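Local coordinates for protein N-acetylcysteine deacetylase (Bacillus subtilis, PDB 1YSJ) that probably deacetylates N-acetylcysteine to cysteine and acetate, as a dinuclear metal hydrolase of the M20 peptidase family in S-(2-succino)cysteine degradation, at residues A[190-195]-A[363-368]; A[318-323]-A[359-364]; A[203-208]-A[310-315]; A[232-237]-A[253-258]. The protein carries 1 engineered substitution. All coordinates share one frame; numbering follows the deposited sequence.

From the N terminus, residues 190-195 come first. Interaction 1 closes the widest loop, back to 363-368, and pairs two strands of the mixed sheet of the metal-binding domain. The chain then leaves for the smaller domain. Interaction 3 closes the loop from 203-208 to 310-315 there, and interaction 4, between 232-237 and 253-258, is nested inside it. Both lie within the loop of interaction 1. Phe-206 and Ile-208 of interaction 3 pack against residues of interaction 4. Interaction 2 follows in series. It ties 318-323, the returning end of the small-domain sheet, to 359-364. Interactions 1 and 2 share Val-363 and Trp-364, and Asn-320 ND2 probably bonds Lys-195 O. Interaction 2 thus joins the two domains beside interaction 1.

Interaction 1. Residues A[190-195]-A[363-368]; sequences GTIGVK and VWMGTN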
loop_
_atom_site.group_PDB
_atom_site.type_symbol
_atom_site.label_atom_id
_atom_site.label_comp_id
_atom_site.label_asym_id
_atom_site.label_seq_id
_atom_site.Cartn_x
_atom_site.Cartn_y
_atom_site.Cartn_z
ATOM N N GLY A 190 46.374 -6.599 0.205
ATOM C CA GLY A 190 47.537 -5.757 0.468
ATOM C C GLY A 190 47.224 -4.275 0.354
ATOM O O GLY A 190 48.094 -3.433 0.584
ATOM N N THR A 191 45.979 -3.964 0.001
ATOM C CA THR A 191 45.532 -2.588 -0.182
ATOM C C THR A 191 44.524 -2.164 0.891
ATOM O O THR A 191 43.556 -2.872 1.167
ATOM C CB THR A 191 44.948 -2.374 -1.596
ATOM O OG1 THR A 191 45.944 -2.698 -2.575
ATOM C CG2 THR A 191 44.513 -0.927 -1.798
ATOM N N ILE A 192 44.779 -0.999 1.485
ATOM C CA ILE A 192 43.934 -0.402 2.518
ATOM C C ILE A 192 43.337 0.908 1.975
ATOM O O ILE A 192 44.062 1.765 1.461
ATOM C CB ILE A 192 44.745 -0.155 3.835
ATOM C CG1 ILE A 192 45.187 -1.482 4.470
ATOM C CG2 ILE A 192 43.934 0.629 4.862
ATOM C CD1 ILE A 192 46.587 -1.940 4.106
ATOM N N GLY A 193 42.014 1.043 2.066
ATOM C CA GLY A 193 41.306 2.230 1.575
ATOM C C GLY A 193 41.242 3.324 2.624
ATOM O O GLY A 193 40.716 3.111 3.716
ATOM N N VAL A 194 41.760 4.501 2.282
ATOM C CA VAL A 194 41.985 5.571 3.254
ATOM C C VAL A 194 41.459 6.936 2.783
ATOM O O VAL A 194 41.849 7.425 1.720
ATOM C CB VAL A 194 43.509 5.676 3.606
ATOM C CG1 VAL A 194 43.807 6.917 4.426
ATOM C CG2 VAL A 194 43.987 4.431 4.352
ATOM N N LYS A 195 40.575 7.541 3.581
ATOM C CA LYS A 195 40.169 8.943 3.385
ATOM C C LYS A 195 39.760 9.619 4.701
ATOM O O LYS A 195 39.266 8.957 5.616
ATOM C CB LYS A 195 39.043 9.067 2.343
ATOM C CG LYS A 195 37.637 8.751 2.860
ATOM C CD LYS A 195 36.561 8.894 1.774
ATOM C CE LYS A 195 36.402 10.333 1.273
ATOM N NZ LYS A 195 35.960 11.280 2.335
ATOM N N VAL A 363 38.691 2.113 7.911
ATOM C CA VAL A 363 39.331 1.860 6.613
ATOM C C VAL A 363 38.712 0.698 5.828
ATOM O O VAL A 363 38.098 -0.203 6.411
ATOM C CB VAL A 363 40.860 1.620 6.753
ATOM C CG1 VAL A 363 41.551 2.856 7.295
ATOM C CG2 VAL A 363 41.157 0.398 7.628
ATOM N N TRP A 364 38.884 0.731 4.504
ATOM C CA TRP A 364 38.572 -0.417 3.658
ATOM C C TRP A 364 39.740 -1.396 3.688
ATOM O O TRP A 364 40.892 -0.996 3.519
ATOM C CB TRP A 364 38.320 -0.009 2.202
ATOM C CG TRP A 364 37.145 0.911 1.922
ATOM C CD1 TRP A 364 37.111 1.922 0.998
ATOM C CD2 TRP A 364 35.841 0.891 2.535
ATOM N NE1 TRP A 364 35.880 2.533 1.002
ATOM C CE2 TRP A 364 35.082 1.926 1.936
ATOM C CE3 TRP A 364 35.243 0.107 3.530
ATOM C CZ2 TRP A 364 33.756 2.193 2.296
ATOM C CZ3 TRP A 364 33.925 0.378 3.893
ATOM C CH2 TRP A 364 33.198 1.413 3.275
HETATM N N MSE A 365 39.440 -2.674 3.899
HETATM C CA MSE A 365 40.446 -3.722 3.788
HETATM C C MSE A 365 40.225 -4.497 2.488
HETATM O O MSE A 365 39.223 -5.202 2.343
HETATM C CB MSE A 365 40.374 -4.656 5.002
HETATM C CG MSE A 365 41.517 -5.677 5.114
HETATM SE SE MSE A 365 43.323 -4.901 5.190
HETATM C CE MSE A 365 43.111 -3.663 6.736
ATOM N N GLY A 366 41.151 -4.355 1.543
ATOM C CA GLY A 366 41.083 -5.089 0.281
ATOM C C GLY A 366 41.063 -6.588 0.516
ATOM O O GLY A 366 41.885 -7.110 1.269
ATOM N N THR A 367 40.113 -7.281 -0.107
ATOM C CA THR A 367 39.985 -8.731 0.076
ATOM C C THR A 367 39.823 -9.511 -1.224
ATOM O O THR A 367 39.615 -10.720 -1.191
ATOM C CB THR A 367 38.824 -9.112 1.035
ATOM O OG1 THR A 367 37.621 -8.450 0.625
ATOM C CG2 THR A 367 39.156 -8.739 2.482
ATOM N N ASN A 368 39.917 -8.822 -2.361
ATOM C CA ASN A 368 39.838 -9.465 -3.672
ATOM C C ASN A 368 38.681 -10.473 -3.748
ATOM O O ASN A 368 38.893 -11.671 -3.961
ATOM C CB ASN A 368 41.191 -10.111 -4.024
ATOM C CG ASN A 368 41.184 -10.830 -5.370
ATOM O OD1 ASN A 368 41.665 -11.961 -5.476
ATOM N ND2 ASN A 368 40.640 -10.181 -6.400
HETATM O O HOH W 1 44.121 -5.759 2.103
#
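Thr-191 O accepts from two donors. Gly-366 N donates to Thr-191 O at 2.9 Å. A water donates to it as well, accepts from Gly-190 N, and lies 2.7 Å from Gly-366 O. The water thus bridges the two strands where 191-194 begins and 360-366 ends. Next along is the antiparallel hydrogen-bonded pair of Gly-193 and Trp-364. Gly-193 N reaches Trp-364 O at 2.7 Å. Trp-364 N answers with a bond to Gly-193 O of 3.1 Å. The CA atoms of Gly-193 and Trp-364 are 4.3 Å apart, and a CB on Gly-193 would clash with Trp-364 CB.

Ile-192 and Met-365, a selenomethionine, lie side by side on the other face. The Met-365 chain leaves with CG anti to the backbone N (chi1 -171°) and bends twice. This curls Met-365 CE back to 3.8 Å from Ile-192 CG1. Ile-192 CG2 rests on Val-363 CB at 3.7 Å. Helix 384-402 covers this face with Tyr-391, Phe-392 and Val-387. The Trp-364 ring lies on the opposite face, beside the nickel ligand His-182, and its NE1 bonds Glu-343 O. The contact is thus apolar toward the helix. Three backbone bonds and a water join the two strands, while Ile-192 pairs with Gln-338 and Val-340 on its other side, and the Trp-364 side borders the metal site.

Interaction 2. Residues A[318-323]-A[359-364]; sequences VQNDGT and PGFFVW
Asn-320 uses both ends of its side-chain amide on the backbone of Phe-362. The contact is a junction between domains: strand 306-320 of the small domain ends here against strand 360-366 of the metal-binding domain. The strands cross at 107°, so this is not a sheet pairing, and the amide meets Phe-362 much as a neighbouring strand's backbone would, past the end of strand 191-194. Phe-362 N donates to Asn-320 OD1 at 2.8 Å, from above the carbonyl plane. Asn-320 ND2 donates to Phe-362 O at 2.9 Å, on a lone pair of that oxygen. ND2 also bonds Lys-195 O. A leucine in place of Asn-320 would probably leave Phe-362 N and O, both buried, without these mates and remove this donor from Lys-195 O.

Asn-320 CB sits over a face of the Phe-361 ring, a CH-pi contact 4.0 Å from the centroid. Asp-321 O lies at the edge of the same ring, 3.2 Å from Phe-361 CD1. Asp-321 N makes an almost straight bond to Gly-360 O (178°). A water joins Gln-319 O to Gly-360 N beside it.

Phe-362 CB lies against Val-318 CG1, at 3.8 Å. With CG anti to the backbone N (chi1 -165°), the Phe-362 ring is carried away toward Leu-199 and the nickel ligand His-182. Asp-321 also starts an Asx turn. Asp-321 OD2 runs beside Pro-359 CB, while Asp-321 OD1 takes Thr-323 N on the anti lone pair at 3.1 Å and Thr-323 OG1 from above the carboxylate plane.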
loop_
_atom_site.group_PDB
_atom_site.type_symbol
_atom_site.label_atom_id
_atom_site.label_comp_id
_atom_site.label_asym_id
_atom_site.label_seq_id
_atom_site.Cartn_x
_atom_site.Cartn_y
_atom_site.Cartn_z
ATOM N N VAL A 318 29.579 7.680 8.785
ATOM C CA VAL A 318 30.943 7.321 9.189
ATOM C C VAL A 318 31.879 8.457 8.773
ATOM O O VAL A 318 32.125 8.669 7.579
ATOM C CB VAL A 318 31.411 5.952 8.609
ATOM C CG1 VAL A 318 32.900 5.708 8.901
ATOM C CG2 VAL A 318 30.575 4.809 9.169
ATOM N N GLN A 319 32.384 9.181 9.769
ATOM C CA GLN A 319 33.229 10.356 9.558
ATOM C C GLN A 319 34.635 10.096 10.100
ATOM O O GLN A 319 34.812 9.902 11.304
ATOM C CB GLN A 319 32.607 11.571 10.258
ATOM C CG GLN A 319 33.289 12.905 9.973
ATOM C CD GLN A 319 32.701 13.633 8.781
ATOM O OE1 GLN A 319 31.616 13.299 8.306
ATOM N NE2 GLN A 319 33.411 14.645 8.299
ATOM N N ASN A 320 35.626 10.098 9.212
ATOM C CA ASN A 320 37.018 9.836 9.599
ATOM C C ASN A 320 37.791 11.092 10.012
ATOM O O ASN A 320 37.804 12.094 9.291
ATOM C CB ASN A 320 37.759 9.066 8.499
ATOM C CG ASN A 320 37.310 7.613 8.392
ATOM O OD1 ASN A 320 36.822 7.028 9.354
ATOM N ND2 ASN A 320 37.480 7.025 7.215
ATOM N N ASP A 321 38.424 11.021 11.184
ATOM C CA ASP A 321 39.210 12.126 11.739
ATOM C C ASP A 321 40.548 12.234 11.013
ATOM O O ASP A 321 41.300 11.262 10.938
ATOM C CB ASP A 321 39.441 11.915 13.241
ATOM C CG ASP A 321 39.763 13.206 13.981
ATOM O OD1 ASP A 321 40.744 13.897 13.619
ATOM O OD2 ASP A 321 39.036 13.527 14.947
ATOM N N GLY A 322 40.835 13.427 10.494
ATOM C CA GLY A 322 42.068 13.692 9.755
ATOM C C GLY A 322 43.365 13.671 10.551
ATOM O O GLY A 322 44.446 13.688 9.963
ATOM N N THR A 323 43.279 13.637 11.881
ATOM C CA THR A 323 44.487 13.558 12.713
ATOM C C THR A 323 45.149 12.178 12.636
ATOM O O THR A 323 46.323 12.031 12.982
ATOM C CB THR A 323 44.225 13.902 14.206
ATOM O OG1 THR A 323 43.361 12.917 14.787
ATOM C CG2 THR A 323 43.614 15.292 14.362
ATOM N N PRO A 359 37.111 10.711 18.565
ATOM C CA PRO A 359 37.792 10.667 17.269
ATOM C C PRO A 359 37.993 9.237 16.791
ATOM O O PRO A 359 38.302 8.352 17.595
ATOM C CB PRO A 359 39.153 11.312 17.569
ATOM C CG PRO A 359 38.920 12.166 18.737
ATOM C CD PRO A 359 37.923 11.424 19.569
ATOM N N GLY A 360 37.815 9.008 15.493
ATOM C CA GLY A 360 37.927 7.660 14.945
ATOM C C GLY A 360 38.366 7.588 13.498
ATOM O O GLY A 360 38.283 8.575 12.762
ATOM N N PHE A 361 38.833 6.410 13.095
ATOM C CA PHE A 361 39.202 6.152 11.709
ATOM C C PHE A 361 38.773 4.753 11.255
ATOM O O PHE A 361 39.080 3.751 11.900
ATOM C CB PHE A 361 40.706 6.347 11.506
ATOM C CG PHE A 361 41.068 6.869 10.148
ATOM C CD1 PHE A 361 41.118 8.242 9.907
ATOM C CD2 PHE A 361 41.358 5.995 9.105
ATOM C CE1 PHE A 361 41.450 8.737 8.651
ATOM C CE2 PHE A 361 41.692 6.483 7.837
ATOM C CZ PHE A 361 41.736 7.854 7.612
ATOM N N PHE A 362 38.075 4.704 10.126
ATOM C CA PHE A 362 37.543 3.468 9.575
ATOM C C PHE A 362 38.097 3.274 8.168
ATOM O O PHE A 362 37.987 4.166 7.324
ATOM C CB PHE A 362 36.015 3.560 9.543
ATOM C CG PHE A 362 35.315 2.244 9.331
ATOM C CD1 PHE A 362 35.154 1.347 10.384
ATOM C CD2 PHE A 362 34.778 1.922 8.089
ATOM C CE1 PHE A 362 34.485 0.135 10.196
ATOM C CE2 PHE A 362 34.106 0.714 7.886
ATOM C CZ PHE A 362 33.958 -0.177 8.941
ATOM N N VAL A 363 38.691 2.113 7.911
ATOM C CA VAL A 363 39.331 1.860 6.613
ATOM C C VAL A 363 38.712 0.698 5.828
ATOM O O VAL A 363 38.098 -0.203 6.411
ATOM C CB VAL A 363 40.860 1.620 6.753
ATOM C CG1 VAL A 363 41.551 2.856 7.295
ATOM C CG2 VAL A 363 41.157 0.398 7.628
ATOM N N TRP A 364 38.884 0.731 4.504
ATOM C CA TRP A 364 38.572 -0.417 3.658
ATOM C C TRP A 364 39.740 -1.396 3.688
ATOM O O TRP A 364 40.892 -0.996 3.519
ATOM C CB TRP A 364 38.320 -0.009 2.202
ATOM C CG TRP A 364 37.145 0.911 1.922
ATOM C CD1 TRP A 364 37.111 1.922 0.998
ATOM C CD2 TRP A 364 35.841 0.891 2.535
ATOM N NE1 TRP A 364 35.880 2.533 1.002
ATOM C CE2 TRP A 364 35.082 1.926 1.936
ATOM C CE3 TRP A 364 35.243 0.107 3.530
ATOM C CZ2 TRP A 364 33.756 2.193 2.296
ATOM C CZ3 TRP A 364 33.925 0.378 3.893
ATOM C CH2 TRP A 364 33.198 1.413 3.275
HETATM O O HOH W 2 35.863 10.816 14.030
#

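Interaction 3. Residues A[203-208]-A[310-315]; sequences VDRFEI and KWFPYL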
loop_
_atom_site.group_PDB
_atom_site.type_symbol
_atom_site.label_atom_id
_atom_site.label_comp_id
_atom_site.label_asym_id
_atom_site.label_seq_id
_atom_site.Cartn_x
_atom_site.Cartn_y
_atom_site.Cartn_z
ATOM N N VAL A 203 21.980 7.032 7.703
ATOM C CA VAL A 203 20.729 6.383 7.338
ATOM C C VAL A 203 19.658 6.844 8.307
ATOM O O VAL A 203 19.856 6.816 9.523
ATOM C CB VAL A 203 20.820 4.826 7.326
ATOM C CG1 VAL A 203 19.517 4.222 6.815
ATOM C CG2 VAL A 203 21.990 4.344 6.461
ATOM N N ASP A 204 18.534 7.291 7.756
ATOM C CA ASP A 204 17.418 7.775 8.552
ATOM C C ASP A 204 16.112 7.334 7.938
ATOM O O ASP A 204 15.978 7.279 6.715
ATOM C CB ASP A 204 17.461 9.297 8.673
ATOM C CG ASP A 204 18.668 9.785 9.458
ATOM O OD1 ASP A 204 19.354 10.707 8.980
ATOM O OD2 ASP A 204 18.941 9.243 10.549
ATOM N N ARG A 205 15.156 7.015 8.801
ATOM C CA ARG A 205 13.841 6.553 8.386
ATOM C C ARG A 205 12.863 7.722 8.420
ATOM O O ARG A 205 12.936 8.572 9.307
ATOM C CB ARG A 205 13.371 5.436 9.325
ATOM C CG ARG A 205 12.187 4.624 8.826
ATOM C CD ARG A 205 11.757 3.579 9.848
ATOM N NE ARG A 205 10.983 4.158 10.944
ATOM C CZ ARG A 205 10.622 3.503 12.043
ATOM N NH1 ARG A 205 10.960 2.230 12.213
ATOM N NH2 ARG A 205 9.922 4.126 12.981
ATOM N N PHE A 206 11.960 7.768 7.446
ATOM C CA PHE A 206 10.866 8.744 7.464
ATOM C C PHE A 206 9.530 8.085 7.140
ATOM O O PHE A 206 9.490 7.064 6.463
ATOM C CB PHE A 206 11.138 9.918 6.512
ATOM C CG PHE A 206 11.009 9.570 5.052
ATOM C CD1 PHE A 206 12.119 9.172 4.319
ATOM C CD2 PHE A 206 9.774 9.659 4.406
ATOM C CE1 PHE A 206 12.004 8.857 2.968
ATOM C CE2 PHE A 206 9.651 9.339 3.061
ATOM C CZ PHE A 206 10.771 8.936 2.340
ATOM N N GLU A 207 8.448 8.684 7.633
ATOM C CA GLU A 207 7.090 8.238 7.355
ATOM C C GLU A 207 6.195 9.449 7.093
ATOM O O GLU A 207 6.204 10.414 7.860
ATOM C CB GLU A 207 6.546 7.420 8.532
ATOM C CG GLU A 207 5.100 6.932 8.361
ATOM C CD GLU A 207 4.521 6.305 9.626
ATOM O OE1 GLU A 207 3.274 6.248 9.739
ATOM O OE2 GLU A 207 5.307 5.870 10.504
ATOM N N ILE A 208 5.434 9.400 6.005
ATOM C CA ILE A 208 4.460 10.450 5.700
ATOM C C ILE A 208 3.054 9.881 5.565
ATOM O O ILE A 208 2.824 8.962 4.779
ATOM C CB ILE A 208 4.817 11.254 4.424
ATOM C CG1 ILE A 208 6.273 11.716 4.465
ATOM C CG2 ILE A 208 3.884 12.454 4.277
ATOM C CD1 ILE A 208 6.745 12.397 3.206
ATOM N N LYS A 310 6.947 12.187 9.852
ATOM C CA LYS A 310 7.658 11.612 10.991
ATOM C C LYS A 310 9.086 11.244 10.608
ATOM O O LYS A 310 9.331 10.717 9.526
ATOM C CB LYS A 310 6.917 10.391 11.535
ATOM C CG LYS A 310 5.642 10.717 12.291
ATOM C CD LYS A 310 5.170 9.524 13.108
ATOM C CE LYS A 310 3.839 9.810 13.783
ATOM N NZ LYS A 310 3.444 8.719 14.721
ATOM N N TRP A 311 10.021 11.529 11.510
ATOM C CA TRP A 311 11.447 11.339 11.260
ATOM C C TRP A 311 12.051 10.446 12.339
ATOM O O TRP A 311 11.902 10.720 13.534
ATOM C CB TRP A 311 12.134 12.704 11.236
ATOM C CG TRP A 311 13.602 12.698 10.914
ATOM C CD1 TRP A 311 14.638 12.812 11.802
ATOM C CD2 TRP A 311 14.196 12.609 9.615
ATOM N NE1 TRP A 311 15.841 12.787 11.135
ATOM C CE2 TRP A 311 15.601 12.665 9.793
ATOM C CE3 TRP A 311 13.682 12.481 8.317
ATOM C CZ2 TRP A 311 16.499 12.601 8.719
ATOM C CZ3 TRP A 311 14.575 12.415 7.248
ATOM C CH2 TRP A 311 15.971 12.474 7.458
ATOM N N PHE A 312 12.725 9.378 11.918
ATOM C CA PHE A 312 13.319 8.417 12.856
ATOM C C PHE A 312 14.797 8.172 12.562
ATOM O O PHE A 312 15.129 7.378 11.676
ATOM C CB PHE A 312 12.554 7.087 12.847
ATOM C CG PHE A 312 11.066 7.235 12.984
ATOM C CD1 PHE A 312 10.251 7.258 11.855
ATOM C CD2 PHE A 312 10.478 7.346 14.240
ATOM C CE1 PHE A 312 8.875 7.387 11.974
ATOM C CE2 PHE A 312 9.099 7.479 14.370
ATOM C CZ PHE A 312 8.297 7.501 13.233
ATOM N N PRO A 313 15.690 8.858 13.300
ATOM C CA PRO A 313 17.132 8.689 13.124
ATOM C C PRO A 313 17.592 7.252 13.372
ATOM O O PRO A 313 17.172 6.614 14.346
ATOM C CB PRO A 313 17.732 9.639 14.166
ATOM C CG PRO A 313 16.659 10.641 14.426
ATOM C CD PRO A 313 15.387 9.857 14.341
ATOM N N TYR A 314 18.441 6.761 12.475
ATOM C CA TYR A 314 18.931 5.392 12.514
ATOM C C TYR A 314 20.453 5.405 12.687
ATOM O O TYR A 314 20.967 4.922 13.699
ATOM C CB TYR A 314 18.492 4.665 11.233
ATOM C CG TYR A 314 18.801 3.183 11.145
ATOM C CD1 TYR A 314 18.120 2.253 11.929
ATOM C CD2 TYR A 314 19.750 2.708 10.238
ATOM C CE1 TYR A 314 18.396 0.887 11.830
ATOM C CE2 TYR A 314 20.036 1.351 10.130
ATOM C CZ TYR A 314 19.354 0.447 10.921
ATOM O OH TYR A 314 19.639 -0.893 10.807
ATOM N N LEU A 315 21.163 5.988 11.720
ATOM C CA LEU A 315 22.626 6.072 11.769
ATOM C C LEU A 315 23.188 7.407 11.272
ATOM O O LEU A 315 22.786 7.890 10.211
ATOM C CB LEU A 315 23.261 4.935 10.962
ATOM C CG LEU A 315 23.212 3.498 11.488
ATOM C CD1 LEU A 315 23.843 2.557 10.475
ATOM C CD2 LEU A 315 23.897 3.361 12.846
#
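Strands 203-208 and 310-315 run antiparallel from the pair Glu-207 and Lys-310 to Val-203 and Leu-315, with a classic beta bulge where Tyr-314 and Leu-315 both face Val-203. Val-203 O takes Leu-315 N at 2.7 Å and a weak bond from Tyr-314 N. Asp-204 OD2 also accepts at the bulge: its anti lone pair takes Tyr-314 N at 3.2 Å, and Arg-285 forms a salt bridge to it. Replacing Asp-204 by alanine would probably deprive Tyr-314 N of its stronger acceptor and leave the charge of Arg-285 without this mate. Asp-204 CB also touches Trp-311 CZ2, at 3.4 Å.

On the other face Arg-205 lies over Phe-312. The Arg-205 chain bends at chi3 (78°), and the guanidinium stands steeply on the ring, the planes 70° apart. NH2 leads, over the ring centre. The cation-pi distance from Arg-205 CZ to the Phe-312 centroid is 4.1 Å. Trp-264 of the second subunit adds another cation-pi contact to Arg-205 and meets Tyr-314 edge-to-face. The Phe-206 and Trp-311 side packs under helix 282-302. One helix-covered face and one in touch with the partner subunit suit the four-stranded antiparallel sheet of an M20 dimerisation domain.

Interaction 4. Residues A[232-237]-A[253-258]; sequences QIISGL and VSITRV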
loop_
_atom_site.group_PDB
_atom_site.type_symbol
_atom_site.label_atom_id
_atom_site.label_comp_id
_atom_site.label_asym_id
_atom_site.label_seq_id
_atom_site.Cartn_x
_atom_site.Cartn_y
_atom_site.Cartn_z
ATOM N N GLN A 232 2.145 13.100 -6.276
ATOM C CA GLN A 232 2.959 14.288 -6.545
ATOM C C GLN A 232 4.114 14.391 -5.554
ATOM O O GLN A 232 5.206 14.846 -5.908
ATOM C CB GLN A 232 2.106 15.557 -6.457
ATOM C CG GLN A 232 0.961 15.642 -7.449
ATOM C CD GLN A 232 1.243 16.589 -8.589
ATOM O OE1 GLN A 232 2.218 16.428 -9.321
ATOM N NE2 GLN A 232 0.386 17.586 -8.750
ATOM N N ILE A 233 3.858 13.973 -4.317
ATOM C CA ILE A 233 4.860 13.985 -3.253
ATOM C C ILE A 233 5.970 12.972 -3.534
ATOM O O ILE A 233 7.135 13.237 -3.257
ATOM C CB ILE A 233 4.212 13.757 -1.860
ATOM C CG1 ILE A 233 3.364 14.974 -1.477
ATOM C CG2 ILE A 233 5.275 13.510 -0.789
ATOM C CD1 ILE A 233 2.359 14.725 -0.378
ATOM N N ILE A 234 5.604 11.824 -4.101
ATOM C CA ILE A 234 6.581 10.840 -4.569
ATOM C C ILE A 234 7.518 11.467 -5.608
ATOM O O ILE A 234 8.740 11.331 -5.520
ATOM C CB ILE A 234 5.888 9.582 -5.163
ATOM C CG1 ILE A 234 5.212 8.766 -4.057
ATOM C CG2 ILE A 234 6.890 8.713 -5.942
ATOM C CD1 ILE A 234 4.171 7.783 -4.566
ATOM N N SER A 235 6.935 12.164 -6.580
ATOM C CA SER A 235 7.696 12.799 -7.649
ATOM C C SER A 235 8.481 14.001 -7.129
ATOM O O SER A 235 9.546 14.330 -7.656
ATOM C CB SER A 235 6.763 13.227 -8.782
ATOM O OG SER A 235 5.919 12.157 -9.175
ATOM N N GLY A 236 7.946 14.649 -6.096
ATOM C CA GLY A 236 8.596 15.795 -5.469
ATOM C C GLY A 236 9.786 15.405 -4.610
ATOM O O GLY A 236 10.823 16.067 -4.644
ATOM N N LEU A 237 9.636 14.328 -3.840
ATOM C CA LEU A 237 10.683 13.876 -2.926
ATOM C C LEU A 237 11.738 13.014 -3.613
ATOM O O LEU A 237 12.923 13.356 -3.599
ATOM C CB LEU A 237 10.088 13.097 -1.748
ATOM C CG LEU A 237 9.079 13.716 -0.781
ATOM C CD1 LEU A 237 8.614 12.633 0.165
ATOM C CD2 LEU A 237 9.646 14.893 -0.010
ATOM N N VAL A 253 16.894 10.468 -1.415
ATOM C CA VAL A 253 15.629 10.055 -0.825
ATOM C C VAL A 253 15.126 8.809 -1.542
ATOM O O VAL A 253 14.941 8.804 -2.757
ATOM C CB VAL A 253 14.571 11.185 -0.847
ATOM C CG1 VAL A 253 13.246 10.697 -0.281
ATOM C CG2 VAL A 253 15.062 12.386 -0.055
ATOM N N SER A 254 14.928 7.747 -0.770
ATOM C CA SER A 254 14.495 6.472 -1.310
ATOM C C SER A 254 13.212 6.029 -0.614
ATOM O O SER A 254 13.240 5.589 0.534
ATOM C CB SER A 254 15.608 5.432 -1.151
ATOM O OG SER A 254 15.219 4.170 -1.658
ATOM N N ILE A 255 12.091 6.183 -1.311
ATOM C CA ILE A 255 10.787 5.737 -0.820
ATOM C C ILE A 255 10.659 4.242 -1.092
ATOM O O ILE A 255 10.785 3.797 -2.237
ATOM C CB ILE A 255 9.622 6.519 -1.490
ATOM C CG1 ILE A 255 9.742 8.016 -1.182
ATOM C CG2 ILE A 255 8.253 5.979 -1.033
ATOM C CD1 ILE A 255 9.013 8.909 -2.158
ATOM N N THR A 256 10.405 3.478 -0.032
ATOM C CA THR A 256 10.438 2.015 -0.091
ATOM C C THR A 256 9.068 1.364 0.111
ATOM O O THR A 256 8.865 0.208 -0.262
ATOM C CB THR A 256 11.443 1.435 0.940
ATOM O OG1 THR A 256 11.142 1.943 2.247
ATOM C CG2 THR A 256 12.875 1.816 0.572
ATOM N N ARG A 257 8.138 2.100 0.713
ATOM C CA ARG A 257 6.791 1.597 0.949
ATOM C C ARG A 257 5.724 2.665 0.698
ATOM O O ARG A 257 5.855 3.803 1.152
ATOM C CB ARG A 257 6.667 1.023 2.364
ATOM C CG ARG A 257 5.401 0.199 2.587
ATOM C CD ARG A 257 5.312 -0.378 3.997
ATOM N NE ARG A 257 5.373 0.647 5.041
ATOM C CZ ARG A 257 4.338 1.370 5.471
ATOM N NH1 ARG A 257 3.126 1.207 4.951
ATOM N NH2 ARG A 257 4.522 2.269 6.428
ATOM N N VAL A 258 4.685 2.287 -0.047
ATOM C CA VAL A 258 3.518 3.137 -0.277
ATOM C C VAL A 258 2.257 2.288 -0.123
ATOM O O VAL A 258 2.081 1.286 -0.827
ATOM C CB VAL A 258 3.524 3.794 -1.684
ATOM C CG1 VAL A 258 2.333 4.743 -1.847
ATOM C CG2 VAL A 258 4.823 4.543 -1.944
#
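Helix 226-237 packs through aliphatic side chains on strand 252-260, the outermost of the small-domain sheet within this chain, in a contact away from the metal site. The helix segment and the strand segment run at 146°, their axes 9.4 Å apart. Ile-255 CD1 is the central atom. Ile-255 CD1 reaches the helix backbone, 3.9 Å from Ile-234 CA, and lies 4.3 Å from Leu-237 CB. The Ile-255 CG1 branch stands anti to the carbonyl carbon (chi1 -61°), and its extended end carries CD1 to the helix. Leu-237 CB meets Val-253 CG1 at 4.2 Å, two residues before Ile-255.

The order of elements is strand, helix, two strands, helix, strand, with sheet order 2-3-1-4. This is the ferredoxin-like fold of M20 dimerisation domains. Helix 282-302 covers the same sheet face, and its Met-292 touches both Leu-237 and Val-253. Phe-206 of strand 197-211, two strands over, packs on Val-253 and Ile-255.

Past Ile-255 the strand bulges, Thr-256 and Arg-257 both facing Glu-274. Val-258 therefore turns to the helix, its CG2 4.2 Å from Ile-234 CD1. The backbone at Val-258 pairs antiparallel with a strand of the second subunit, which continues the sheet across the dimer.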